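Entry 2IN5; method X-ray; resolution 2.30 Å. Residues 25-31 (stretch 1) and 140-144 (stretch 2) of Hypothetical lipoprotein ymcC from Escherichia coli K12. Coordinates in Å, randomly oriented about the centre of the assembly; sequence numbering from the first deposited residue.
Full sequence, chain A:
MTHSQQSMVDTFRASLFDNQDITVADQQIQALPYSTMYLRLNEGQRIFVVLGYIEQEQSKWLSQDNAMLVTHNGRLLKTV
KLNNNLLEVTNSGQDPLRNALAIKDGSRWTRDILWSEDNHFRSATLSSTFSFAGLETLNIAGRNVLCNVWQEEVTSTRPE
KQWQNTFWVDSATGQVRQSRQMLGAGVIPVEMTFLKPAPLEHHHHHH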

# COMPACT_ATOMS: atom_id res chain seq x y z
N ALA A 25 19.20 19.11 4.03
CA ALA A 25 19.38 19.83 5.29
C ALA A 25 19.29 18.87 6.49
O ALA A 25 18.34 18.10 6.61
CB ALA A 25 18.32 20.92 5.41
N ASP A 26 20.28 18.94 7.37
CA ASP A 26 20.34 18.08 8.55
C ASP A 26 19.25 18.43 9.57
O ASP A 26 18.81 17.58 10.35
CB ASP A 26 21.73 18.20 9.19
CG ASP A 26 21.98 17.14 10.25
OD1 ASP A 26 21.26 17.14 11.27
OD2 ASP A 26 22.89 16.31 10.04
N GLN A 27 18.81 19.68 9.54
CA GLN A 27 17.78 20.16 10.45
C GLN A 27 16.40 19.87 9.86
O GLN A 27 15.43 19.64 10.59
CB GLN A 27 17.95 21.67 10.67
CG GLN A 27 16.95 22.29 11.64
CD GLN A 27 16.87 21.53 12.95
OE1 GLN A 27 17.89 21.24 13.58
NE2 GLN A 27 15.65 21.21 13.37
N GLN A 28 16.31 19.86 8.54
CA GLN A 28 15.05 19.59 7.86
C GLN A 28 14.67 18.12 7.97
O GLN A 28 13.49 17.78 8.03
CB GLN A 28 15.14 20.02 6.39
CG GLN A 28 14.59 21.41 6.12
CD GLN A 28 15.31 22.51 6.89
OE1 GLN A 28 16.44 22.89 6.55
NE2 GLN A 28 14.67 23.03 7.93
N ILE A 29 15.68 17.24 8.01
CA ILE A 29 15.45 15.81 8.14
C ILE A 29 14.74 15.52 9.47
O ILE A 29 13.70 14.88 9.49
CB ILE A 29 16.80 15.02 8.10
CG1 ILE A 29 17.50 15.20 6.75
CG2 ILE A 29 16.54 13.53 8.37
CD1 ILE A 29 16.70 14.71 5.56
N GLN A 30 15.30 16.02 10.56
CA GLN A 30 14.71 15.79 11.87
C GLN A 30 13.36 16.50 11.99
O GLN A 30 12.59 16.23 12.91
CB GLN A 30 15.65 16.28 12.97
CG GLN A 30 17.01 15.62 12.95
CD GLN A 30 17.93 16.18 14.02
OE1 GLN A 30 18.17 17.39 14.07
NE2 GLN A 30 18.46 15.30 14.87
N ALA A 31 13.09 17.40 11.05
CA ALA A 31 11.83 18.14 11.06
C ALA A 31 10.73 17.40 10.28
O ALA A 31 9.54 17.70 10.45
CB ALA A 31 12.04 19.54 10.47
N ILE A 140 23.71 9.66 12.51
CA ILE A 140 22.71 9.74 11.46
C ILE A 140 21.84 10.97 11.65
O ILE A 140 21.18 11.11 12.69
CB ILE A 140 21.80 8.49 11.50
CG1 ILE A 140 22.64 7.23 11.26
CG2 ILE A 140 20.68 8.63 10.49
CD1 ILE A 140 21.94 5.95 11.65
N ALA A 141 21.81 11.84 10.65
CA ALA A 141 21.03 13.06 10.72
C ALA A 141 21.53 13.88 11.91
O ALA A 141 20.74 14.51 12.61
CB ALA A 141 19.55 12.73 10.89
N GLY A 142 22.84 13.82 12.12
CA GLY A 142 23.46 14.57 13.20
C GLY A 142 23.18 14.11 14.61
O GLY A 142 23.23 14.89 15.55
N ARG A 143 22.86 12.83 14.76
CA ARG A 143 22.58 12.30 16.08
C ARG A 143 23.30 10.98 16.25
O ARG A 143 23.53 10.24 15.29
CB ARG A 143 21.09 12.09 16.28
CG ARG A 143 20.34 13.31 16.74
CD ARG A 143 18.87 12.94 16.95
NE ARG A 143 18.76 11.67 17.66
CZ ARG A 143 19.13 11.48 18.92
NH1 ARG A 143 18.99 10.28 19.48
NH2 ARG A 143 19.61 12.49 19.63
N ASN A 144 23.66 10.69 17.50
CA ASN A 144 24.34 9.45 17.80
C ASN A 144 23.36 8.36 18.16
O ASN A 144 22.34 8.61 18.81
CB ASN A 144 25.31 9.65 18.96
CG ASN A 144 26.58 10.31 18.53
OD1 ASN A 144 26.95 10.25 17.36
ND2 ASN A 144 27.27 10.94 19.48

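A short, weakly bonded helix rests against a tight turn in a small contact that combines van der Waals packing with close but unbonded polar approaches, with no hydrogen bond crossing between the two stretches. The buried surface is modest, 216 Å² summed over both sides, and the touching residues lie at least 111 positions apart in sequence.

In the first stretch the chain coils from about Asp-26 to Ala-31. Ile-29 N donates to Ala-25 O at 3.1 Å, a helical i to i+4 bond, whereas Gln-28 N to Ala-25 O at 3.3 Å and Ala-31 N to Gln-28 O at 3.1 Å are weak. The second stretch reverses direction through Ala-141 and Gly-142, both with positive phi (60° and 70°). Paired bonds between the flanking residues close this turn: Ile-140 N to Arg-143 O at 2.8 Å and Arg-143 N to Ile-140 O at 3.2 Å. The nearest CA atoms across the stretches are Asp-26 CA and Ala-141 CA, 5.5 Å apart.

Ala-141 is the centre of the contact, with 71 Å² covered, and it meets Asp-26, Ile-29 and Gln-30. Its methyl supplies the apolar part: Ala-141 CB lies 4.0 Å from Ile-29 CG2, an ordinary van der Waals distance, and 4.4 Å from Gln-30 CG. Ile-29 is buried, and its CA-to-CB bond points toward the turn.

The polar approaches are close but unbonded. Asp-26 has a t chi1, and although its CA-to-CB bond runs sideways, its carboxylate comes nearer the turn. Asp-26 OD1 sits 3.0 Å from Ala-141 O; both are acceptors, so this pairing offers no hydrogen bond between a carboxylate and a carbonyl. Asp-26 OD2 reaches within 3.2 Å of Gly-142 N, a possible donor, but the angle is poor. Glycine suits this position: an ideal CB would point toward the first stretch and fall 2.8 Å from Asp-26 OD1, a clash, and positive phi by itself favours glycine.

Gln-30, with chi1 m and chi2 t, has its CA-to-CB bond directed toward the turn, and its amide reaches both Ala-141 and Arg-143. Gln-30 NE2 lies 3.3 Å from Ala-141 O, again with an angle too poor for a hydrogen bond, and 3.2 Å from Arg-143 CD, a tight contact with the aliphatic part of the arginine chain. The guanidinium continues beyond this point, leaving Arg-143 CD as the closest approach of that residue.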